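Local structure of protein, Family 18 Chitinase (Crocus vernus, 3SIM) at residues S155-D166 / A179-Y190; V37-H45 / V87-Q95. The protein probably binds chitin and hydrolyses its beta-1,4 linkages between N-acetylglucosamine units, as a plant glycoside hydrolase of family 18. All coordinates share one frame; numbering follows the deposited sequence.

Interaction 1. Residues S155-D166 / A179-Y190; sequences SFASISPFPSVD and AINHINYQFKAY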
loop_
_atom_site.group_PDB
_atom_site.type_symbol
_atom_site.label_atom_id
_atom_site.label_comp_id
_atom_site.label_asym_id
_atom_site.label_seq_id
_atom_site.Cartn_x
_atom_site.Cartn_y
_atom_site.Cartn_z
ATOM N N SER A 155 -0.468 14.862 -1.834
ATOM C CA SER A 155 -1.126 15.037 -0.537
ATOM C C SER A 155 -0.756 14.137 0.671
ATOM O O SER A 155 -0.635 14.609 1.771
ATOM C CB SER A 155 -2.614 15.028 -0.696
ATOM O OG SER A 155 -3.000 16.140 -1.385
ATOM N N PHE A 156 -0.676 12.838 0.412
ATOM C CA PHE A 156 -0.415 11.827 1.406
ATOM C C PHE A 156 0.614 10.761 1.037
ATOM O O PHE A 156 0.931 10.539 -0.108
ATOM C CB PHE A 156 -1.728 11.149 1.877
ATOM C CG PHE A 156 -2.428 10.356 0.819
ATOM C CD1 PHE A 156 -3.273 10.948 -0.083
ATOM C CD2 PHE A 156 -2.260 8.997 0.733
ATOM C CE1 PHE A 156 -3.899 10.216 -1.054
ATOM C CE2 PHE A 156 -2.891 8.278 -0.209
ATOM C CZ PHE A 156 -3.714 8.889 -1.107
ATOM N N ALA A 157 1.118 10.134 2.077
ATOM C CA ALA A 157 1.978 8.972 2.021
ATOM C C ALA A 157 1.752 7.920 3.127
ATOM O O ALA A 157 1.527 8.251 4.249
ATOM C CB ALA A 157 3.387 9.388 1.986
ATOM N N SER A 158 1.866 6.661 2.734
ATOM C CA SER A 158 1.735 5.477 3.558
ATOM C C SER A 158 2.918 4.480 3.425
ATOM O O SER A 158 3.601 4.452 2.452
ATOM C CB SER A 158 0.459 4.713 3.207
ATOM O OG SER A 158 0.441 4.295 1.881
ATOM N N ILE A 159 3.056 3.636 4.422
ATOM C CA ILE A 159 4.005 2.535 4.407
ATOM C C ILE A 159 3.289 1.202 4.656
ATOM O O ILE A 159 2.304 1.185 5.300
ATOM C CB ILE A 159 5.222 2.746 5.364
ATOM C CG1 ILE A 159 4.795 2.923 6.819
ATOM C CG2 ILE A 159 6.059 3.873 4.960
ATOM C CD1 ILE A 159 5.898 3.071 7.790
ATOM N N SER A 160 3.813 0.093 4.149
ATOM C CA SER A 160 3.178 -1.183 4.316
ATOM C C SER A 160 4.100 -2.287 4.880
ATOM O O SER A 160 4.329 -3.230 4.257
ATOM C CB SER A 160 2.439 -1.630 3.037
ATOM O OG SER A 160 1.730 -0.651 2.394
ATOM N N PRO A 161 4.570 -2.128 6.104
ATOM C CA PRO A 161 5.443 -3.091 6.750
ATOM C C PRO A 161 4.780 -4.400 7.264
ATOM O O PRO A 161 3.603 -4.603 7.195
ATOM C CB PRO A 161 6.045 -2.278 7.904
ATOM C CG PRO A 161 5.078 -1.431 8.283
ATOM C CD PRO A 161 4.228 -1.088 7.058
ATOM N N PHE A 162 5.623 -5.288 7.757
ATOM C CA PHE A 162 5.279 -6.533 8.424
ATOM C C PHE A 162 6.497 -6.958 9.268
ATOM O O PHE A 162 7.531 -6.375 9.142
ATOM C CB PHE A 162 4.791 -7.632 7.456
ATOM C CG PHE A 162 5.650 -7.817 6.256
ATOM C CD1 PHE A 162 5.533 -7.024 5.112
ATOM C CD2 PHE A 162 6.625 -8.779 6.253
ATOM C CE1 PHE A 162 6.364 -7.223 4.048
ATOM C CE2 PHE A 162 7.434 -8.944 5.175
ATOM C CZ PHE A 162 7.299 -8.164 4.097
ATOM N N PRO A 163 6.343 -7.950 10.131
ATOM C CA PRO A 163 7.314 -8.136 11.195
ATOM C C PRO A 163 8.719 -8.362 10.644
ATOM O O PRO A 163 9.572 -7.730 11.101
ATOM C CB PRO A 163 6.815 -9.349 11.895
ATOM C CG PRO A 163 5.376 -9.239 11.829
ATOM C CD PRO A 163 5.119 -8.679 10.431
ATOM N N SER A 164 8.894 -9.170 9.620
ATOM C CA SER A 164 10.240 -9.425 9.108
ATOM C C SER A 164 10.982 -8.222 8.506
ATOM O O SER A 164 12.129 -8.249 8.438
ATOM C CB SER A 164 10.337 -10.632 8.210
ATOM O OG SER A 164 9.531 -10.459 7.132
ATOM N N VAL A 165 10.253 -7.197 8.097
ATOM C CA VAL A 165 10.816 -5.952 7.654
ATOM C C VAL A 165 10.733 -4.761 8.612
ATOM O O VAL A 165 11.059 -3.690 8.261
ATOM C CB VAL A 165 10.341 -5.565 6.227
ATOM C CG1 VAL A 165 10.760 -6.612 5.233
ATOM C CG2 VAL A 165 8.882 -5.286 6.202
ATOM N N ASP A 166 10.345 -4.996 9.835
ATOM C CA ASP A 166 10.127 -3.937 10.777
ATOM C C ASP A 166 11.376 -3.068 11.042
ATOM O O ASP A 166 11.225 -1.941 11.279
ATOM C CB ASP A 166 9.555 -4.449 12.102
ATOM C CG ASP A 166 8.034 -4.506 12.119
ATOM O OD1 ASP A 166 7.358 -3.796 11.420
ATOM O OD2 ASP A 166 7.604 -5.287 12.845
ATOM N N ALA A 179 6.362 12.915 7.886
ATOM C CA ALA A 179 6.099 12.687 6.475
ATOM C C ALA A 179 5.122 11.552 6.102
ATOM O O ALA A 179 4.635 11.515 5.006
ATOM C CB ALA A 179 7.385 12.537 5.702
ATOM N N ILE A 180 4.896 10.655 7.037
ATOM C CA ILE A 180 4.038 9.499 6.880
ATOM C C ILE A 180 2.632 9.670 7.557
ATOM O O ILE A 180 2.516 9.824 8.753
ATOM C CB ILE A 180 4.730 8.241 7.411
ATOM C CG1 ILE A 180 5.997 7.908 6.645
ATOM C CG2 ILE A 180 3.851 7.111 7.360
ATOM C CD1 ILE A 180 6.969 7.334 7.413
ATOM N N ASN A 181 1.614 9.672 6.720
ATOM C CA ASN A 181 0.235 9.732 7.127
ATOM C C ASN A 181 -0.443 8.565 7.868
ATOM O O ASN A 181 -1.144 8.821 8.759
ATOM C CB ASN A 181 -0.631 10.229 6.020
ATOM C CG ASN A 181 -0.233 11.597 5.576
ATOM O OD1 ASN A 181 -0.502 12.537 6.194
ATOM N ND2 ASN A 181 0.469 11.655 4.561
ATOM N N HIS A 182 -0.227 7.346 7.415
ATOM C CA HIS A 182 -0.741 6.118 8.008
ATOM C C HIS A 182 0.052 4.876 7.576
ATOM O O HIS A 182 0.855 4.939 6.699
ATOM C CB HIS A 182 -2.233 5.890 7.747
ATOM C CG HIS A 182 -2.624 6.062 6.325
ATOM N ND1 HIS A 182 -2.678 5.023 5.448
ATOM C CD2 HIS A 182 -2.952 7.159 5.621
ATOM C CE1 HIS A 182 -3.039 5.462 4.271
ATOM N NE2 HIS A 182 -3.207 6.758 4.352
ATOM N N ILE A 183 -0.232 3.775 8.215
ATOM C CA ILE A 183 0.522 2.568 8.122
ATOM C C ILE A 183 -0.395 1.388 7.825
ATOM O O ILE A 183 -1.160 0.976 8.629
ATOM C CB ILE A 183 1.358 2.343 9.382
ATOM C CG1 ILE A 183 2.147 3.582 9.722
ATOM C CG2 ILE A 183 2.282 1.135 9.236
ATOM C CD1 ILE A 183 2.765 3.507 10.967
ATOM N N ASN A 184 -0.284 0.904 6.618
ATOM C CA ASN A 184 -1.020 -0.219 6.163
ATOM C C ASN A 184 -0.307 -1.543 6.490
ATOM O O ASN A 184 0.263 -2.158 5.643
ATOM C CB ASN A 184 -1.414 -0.092 4.697
ATOM C CG ASN A 184 -2.074 1.249 4.345
ATOM O OD1 ASN A 184 -2.856 1.823 5.073
ATOM N ND2 ASN A 184 -1.775 1.679 3.179
ATOM N N TYR A 185 -0.389 -1.935 7.762
ATOM C CA TYR A 185 0.345 -3.080 8.270
ATOM C C TYR A 185 -0.251 -4.323 7.657
ATOM O O TYR A 185 -1.391 -4.421 7.517
ATOM C CB TYR A 185 0.362 -3.173 9.802
ATOM C CG TYR A 185 1.535 -3.849 10.403
ATOM C CD1 TYR A 185 1.479 -5.168 10.820
ATOM C CD2 TYR A 185 2.718 -3.181 10.588
ATOM C CE1 TYR A 185 2.551 -5.793 11.420
ATOM C CE2 TYR A 185 3.789 -3.772 11.136
ATOM C CZ TYR A 185 3.728 -5.096 11.545
ATOM O OH TYR A 185 4.813 -5.697 12.056
ATOM N N GLN A 186 0.619 -5.190 7.207
ATOM C CA GLN A 186 0.299 -6.386 6.463
ATOM C C GLN A 186 0.061 -7.598 7.445
ATOM O O GLN A 186 0.892 -8.447 7.646
ATOM C CB GLN A 186 1.328 -6.626 5.330
ATOM C CG GLN A 186 1.466 -5.577 4.222
ATOM C CD GLN A 186 2.212 -6.106 2.983
ATOM O OE1 GLN A 186 3.151 -5.516 2.517
ATOM N NE2 GLN A 186 1.771 -7.218 2.492
ATOM N N PHE A 187 -1.106 -7.617 8.035
ATOM C CA PHE A 187 -1.497 -8.640 8.981
ATOM C C PHE A 187 -1.579 -10.045 8.319
ATOM O O PHE A 187 -1.449 -11.015 8.965
ATOM C CB PHE A 187 -2.723 -8.258 9.836
ATOM C CG PHE A 187 -2.469 -7.158 10.843
ATOM C CD1 PHE A 187 -1.996 -7.422 12.095
ATOM C CD2 PHE A 187 -2.702 -5.863 10.519
ATOM C CE1 PHE A 187 -1.760 -6.415 12.972
ATOM C CE2 PHE A 187 -2.477 -4.881 11.390
ATOM C CZ PHE A 187 -1.991 -5.144 12.612
ATOM N N LYS A 188 -1.702 -10.098 7.011
ATOM C CA LYS A 188 -1.708 -11.382 6.327
ATOM C C LYS A 188 -0.366 -12.147 6.459
ATOM O O LYS A 188 -0.302 -13.290 6.244
ATOM C CB LYS A 188 -2.248 -11.304 4.895
ATOM C CG LYS A 188 -1.646 -10.312 4.002
ATOM C CD LYS A 188 -2.255 -8.908 4.208
ATOM C CE LYS A 188 -1.715 -7.902 3.253
ATOM N NZ LYS A 188 -0.917 -8.525 2.377
ATOM N N ALA A 189 0.664 -11.467 6.904
ATOM C CA ALA A 189 1.957 -12.044 7.186
ATOM C C ALA A 189 2.018 -13.083 8.326
ATOM O O ALA A 189 2.821 -13.920 8.309
ATOM C CB ALA A 189 3.010 -10.996 7.324
ATOM N N TYR A 190 1.141 -12.972 9.288
ATOM C CA TYR A 190 1.078 -13.924 10.366
ATOM C C TYR A 190 0.493 -15.283 9.936
ATOM O O TYR A 190 -0.127 -15.374 8.902
ATOM C CB TYR A 190 0.315 -13.337 11.528
ATOM C CG TYR A 190 0.963 -12.131 12.206
ATOM C CD1 TYR A 190 1.967 -12.287 13.134
ATOM C CD2 TYR A 190 0.514 -10.864 11.975
ATOM C CE1 TYR A 190 2.510 -11.233 13.753
ATOM C CE2 TYR A 190 1.078 -9.815 12.576
ATOM C CZ TYR A 190 2.077 -10.002 13.457
ATOM O OH TYR A 190 2.602 -8.967 14.064
#

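Interaction 2. Residues V37-H45 / V87-Q95; sequences VDYTASSPH and VGSNTVQFQ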
loop_
_atom_site.group_PDB
_atom_site.type_symbol
_atom_site.label_atom_id
_atom_site.label_comp_id
_atom_site.label_asym_id
_atom_site.label_seq_id
_atom_site.Cartn_x
_atom_site.Cartn_y
_atom_site.Cartn_z
ATOM N N VAL A 37 8.044 0.315 -10.074
ATOM C CA VAL A 37 9.296 -0.306 -9.697
ATOM C C VAL A 37 10.511 0.306 -10.414
ATOM O O VAL A 37 10.475 0.499 -11.587
ATOM C CB VAL A 37 9.297 -1.851 -9.948
ATOM C CG1 VAL A 37 10.392 -2.507 -9.230
ATOM C CG2 VAL A 37 8.034 -2.507 -9.581
ATOM N N ASP A 38 11.581 0.539 -9.690
ATOM C CA ASP A 38 12.832 0.999 -10.267
ATOM C C ASP A 38 13.727 -0.146 -10.786
ATOM O O ASP A 38 14.830 -0.321 -10.347
ATOM C CB ASP A 38 13.587 1.971 -9.361
ATOM C CG ASP A 38 13.968 1.388 -7.986
ATOM O OD1 ASP A 38 13.290 0.532 -7.461
ATOM O OD2 ASP A 38 14.988 1.791 -7.513
ATOM N N TYR A 39 13.166 -0.889 -11.724
ATOM C CA TYR A 39 13.776 -1.987 -12.422
ATOM C C TYR A 39 13.416 -1.871 -13.891
ATOM O O TYR A 39 12.423 -1.300 -14.226
ATOM C CB TYR A 39 13.317 -3.337 -11.861
ATOM C CG TYR A 39 14.131 -3.946 -10.710
ATOM C CD1 TYR A 39 14.755 -5.181 -10.841
ATOM C CD2 TYR A 39 14.264 -3.292 -9.492
ATOM C CE1 TYR A 39 15.475 -5.710 -9.808
ATOM C CE2 TYR A 39 14.981 -3.822 -8.470
ATOM C CZ TYR A 39 15.590 -5.035 -8.624
ATOM O OH TYR A 39 16.272 -5.558 -7.607
ATOM N N THR A 40 14.243 -2.472 -14.707
ATOM C CA THR A 40 14.078 -2.472 -16.140
ATOM C C THR A 40 12.790 -3.159 -16.570
ATOM O O THR A 40 12.372 -4.066 -15.970
ATOM C CB THR A 40 15.317 -3.075 -16.926
ATOM O OG1 THR A 40 15.546 -4.421 -16.540
ATOM C CG2 THR A 40 16.587 -2.217 -16.765
ATOM N N ALA A 41 12.164 -2.647 -17.604
ATOM C CA ALA A 41 10.849 -3.102 -18.051
ATOM C C ALA A 41 10.797 -4.543 -18.556
ATOM O O ALA A 41 9.818 -5.212 -18.474
ATOM C CB ALA A 41 10.250 -2.155 -19.054
ATOM N N SER A 42 11.883 -4.976 -19.110
ATOM C CA SER A 42 11.890 -6.259 -19.719
ATOM C C SER A 42 13.002 -7.123 -19.148
ATOM O O SER A 42 13.962 -6.633 -18.663
ATOM C CB SER A 42 11.960 -6.115 -21.247
ATOM O OG SER A 42 10.717 -5.871 -21.870
ATOM N N SER A 43 12.819 -8.420 -19.188
ATOM C CA SER A 43 13.782 -9.359 -18.659
ATOM C C SER A 43 15.116 -9.435 -19.392
ATOM O O SER A 43 15.251 -9.107 -20.533
ATOM C CB SER A 43 13.213 -10.706 -18.710
ATOM N N PRO A 44 16.131 -9.862 -18.671
ATOM C CA PRO A 44 16.077 -10.001 -17.247
ATOM C C PRO A 44 15.970 -8.632 -16.619
ATOM O O PRO A 44 16.550 -7.678 -17.040
ATOM N N HIS A 45 15.188 -8.590 -15.574
ATOM C CA HIS A 45 14.944 -7.347 -14.869
ATOM C C HIS A 45 16.074 -7.018 -13.920
ATOM O O HIS A 45 16.392 -7.778 -13.104
ATOM C CB HIS A 45 13.641 -7.413 -14.106
ATOM C CG HIS A 45 12.460 -7.704 -14.943
ATOM N ND1 HIS A 45 11.829 -6.749 -15.677
ATOM C CD2 HIS A 45 11.791 -8.848 -15.160
ATOM C CE1 HIS A 45 10.835 -7.289 -16.323
ATOM N NE2 HIS A 45 10.785 -8.560 -16.022
ATOM N N VAL A 87 9.304 -8.726 -9.689
ATOM C CA VAL A 87 9.122 -8.226 -10.999
ATOM C C VAL A 87 9.518 -9.355 -12.014
ATOM O O VAL A 87 10.624 -9.819 -12.083
ATOM C CB VAL A 87 9.901 -6.889 -11.006
ATOM C CG1 VAL A 87 11.145 -6.946 -11.671
ATOM C CG2 VAL A 87 9.082 -5.765 -11.353
ATOM N N GLY A 88 8.559 -9.779 -12.795
ATOM C CA GLY A 88 8.720 -10.997 -13.536
ATOM C C GLY A 88 8.950 -12.086 -12.541
ATOM O O GLY A 88 8.171 -12.256 -11.663
ATOM N N SER A 89 10.032 -12.816 -12.684
ATOM C CA SER A 89 10.422 -13.800 -11.725
ATOM C C SER A 89 11.538 -13.334 -10.791
ATOM O O SER A 89 11.988 -14.079 -9.995
ATOM C CB SER A 89 10.699 -15.163 -12.412
ATOM O OG SER A 89 11.914 -15.252 -13.087
ATOM N N ASN A 90 11.986 -12.109 -10.936
ATOM C CA ASN A 90 13.097 -11.606 -10.164
ATOM C C ASN A 90 12.650 -10.915 -8.860
ATOM O O ASN A 90 11.760 -10.119 -8.864
ATOM C CB ASN A 90 13.975 -10.657 -10.978
ATOM C CG ASN A 90 14.500 -11.259 -12.300
ATOM O OD1 ASN A 90 15.564 -11.849 -12.355
ATOM N ND2 ASN A 90 13.754 -11.071 -13.343
ATOM N N THR A 91 13.314 -11.225 -7.775
ATOM C CA THR A 91 13.034 -10.596 -6.516
ATOM C C THR A 91 13.331 -9.066 -6.593
ATOM O O THR A 91 14.311 -8.678 -7.099
ATOM C CB THR A 91 13.783 -11.281 -5.366
ATOM O OG1 THR A 91 13.347 -12.617 -5.249
ATOM C CG2 THR A 91 13.549 -10.560 -4.073
ATOM N N VAL A 92 12.446 -8.235 -6.070
ATOM C CA VAL A 92 12.706 -6.809 -5.968
ATOM C C VAL A 92 13.496 -6.446 -4.678
ATOM O O VAL A 92 13.002 -6.469 -3.578
ATOM C CB VAL A 92 11.414 -5.934 -6.120
ATOM C CG1 VAL A 92 11.690 -4.530 -5.881
ATOM C CG2 VAL A 92 10.765 -6.140 -7.451
ATOM N N GLN A 93 14.742 -6.110 -4.914
ATOM C CA GLN A 93 15.710 -5.713 -3.911
ATOM C C GLN A 93 15.895 -4.201 -3.934
ATOM O O GLN A 93 16.223 -3.680 -4.979
ATOM C CB GLN A 93 17.069 -6.391 -4.147
ATOM C CG GLN A 93 17.075 -7.925 -4.027
ATOM C CD GLN A 93 17.136 -8.450 -2.623
ATOM O OE1 GLN A 93 17.000 -9.624 -2.422
ATOM N NE2 GLN A 93 17.284 -7.578 -1.656
ATOM N N PHE A 94 15.687 -3.518 -2.806
ATOM C CA PHE A 94 16.031 -2.098 -2.735
ATOM C C PHE A 94 17.532 -1.909 -2.895
ATOM O O PHE A 94 18.293 -2.454 -2.173
ATOM C CB PHE A 94 15.595 -1.388 -1.445
ATOM C CG PHE A 94 15.735 0.109 -1.493
ATOM C CD1 PHE A 94 14.714 0.884 -1.921
ATOM C CD2 PHE A 94 16.905 0.743 -1.166
ATOM C CE1 PHE A 94 14.848 2.219 -2.003
ATOM C CE2 PHE A 94 16.990 2.103 -1.245
ATOM C CZ PHE A 94 15.972 2.815 -1.674
ATOM N N GLN A 95 17.894 -1.107 -3.868
ATOM C CA GLN A 95 19.268 -0.810 -4.183
ATOM C C GLN A 95 19.497 0.644 -4.568
ATOM O O GLN A 95 18.880 1.108 -5.480
ATOM C CB GLN A 95 19.752 -1.681 -5.346
ATOM C CG GLN A 95 19.353 -3.117 -5.335
ATOM C CD GLN A 95 20.001 -3.899 -6.430
ATOM O OE1 GLN A 95 21.165 -3.785 -6.652
ATOM N NE2 GLN A 95 19.239 -4.687 -7.111
HETATM O O HOH W 1 17.531 0.659 -7.813
HETATM O O HOH W 2 15.441 0.133 -5.295
HETATM O O HOH W 3 17.417 -8.279 -8.140
#

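Interaction 1. Residues S155-D166 / A179-Y190
Ile159 sits at the middle of the backbone ladder between the two segments: its O accepts from Asn184 N at 2.9 Å with a C=O...N angle of 172°, while its own N gives only a weak bond to His182 O. Asn181 N to Ala157 O, before it, and Gln186 N to Pro161 O (3.0 Å), after it, extend the pairing past strand 182-184 at both ends. On the face carrying Ile159 and Ile183 the apolar side chains meet. These two run side by side in the same direction, CG1 to CG2, and Pro161 stands across both Ile183, its CD 3.7 Å from CG2, and Tyr185. Because Tyr185 CG is anti to the backbone N (chi1 -152°), the ring swings back over the other segment although its CB points away from it. Phe162 CA then lies over the ring face, 4.2 Å from the centroid in a CH-pi contact, and the hydroxyl donates to the syn side of Asp166 OD2 at 2.9 Å, with ring and carboxylate nearly coplanar.

The strands, 156-159 and 182-184, are parallel neighbours of the TIM barrel, their axes 40° apart, and helix 166-175 makes the beta-alpha-beta crossover between them. Tyr169 and Leu172 of that helix cover Ile159, so the isoleucines belong to the layer between barrel and helices. Ser158, Ser160, His182 and Asn184 line the other side. There His182 ND1 donates to Asn184 OD1 at 3.2 Å, in the imidazole plane but above the carbonyl plane, whereas NE2 is buried without a partner in the model. Farther out, Asp123 binds the hydroxyls of Ser158 and Ser160, and Tyr6 meets the hydroxyl of Ser160 and the amide nitrogen of Asn184. Lys209 forms a salt bridge with Asp166, whose other oxygen takes a hydrogen bond from Tyr210.

Interaction 2. Residues V37-H45 / V87-Q95
Tyr39 points its hydroxyl into the 87-95 segment, where two donors converge on OH: Gln93 N at 3.1 Å, with an N-H...O angle of 156°, and Gln95 NE2, also at 3.1 Å. The Gln95 amide stands 67° from the phenol ring, yet the hydroxyl oxygen lies in the amide plane. Water 3 joins OH at the ring edge. An alanine in place of Tyr39 would remove this acceptor and is likely to leave Gln93 N and Gln95 NE2 without their shared mate and to open a gap beside Val87 and Val92. Val87 is shared by three side chains: CG1 meets His45 CB at 3.5 Å and, more loosely, Tyr39 CD1, while CG2 meets Val37 CG2 tip to tip at 3.9 Å. The His45 imidazole is fixed in rotation by ND1, which donates nearly straight (172°) to Thr40 O, and it presents an edge to Asn90 ND2, 3.5 Å from CD2. Asp38 reaches the backbone of Gln95 through two waters, while Tyr126 and Trp102 bind its carboxylate from outside. The contact joins the loop between strands 28-37 and 53-54 to the hairpin of strands 86-87 and 90-91 and the chain running from it to helix 99-116.

In the fold
Interaction 1 is buried, its centre about 7 Å from that of the chain, whereas the centre of interaction 2 lies about 18 Å away and that contact is only partly buried. The first pairs two adjacent barrel strands joined by one helix, so backbone hydrogen bonds and aliphatic packing dominate; the second brings the loop after strand 28-37 against the hairpin of strands 86-87 and 90-91, with no backbone-to-backbone bond between them, relying on one phenol hydroxyl, valine contacts and bridging water. Each buries a tyrosine, but Tyr185 donates to a carboxylate and Tyr39 accepts from amides. Their nearest atoms are about 9 Å apart: interaction 1 lies within the barrel sheet, interaction 2 at and beyond the ends of strands 28-37 and 76-83.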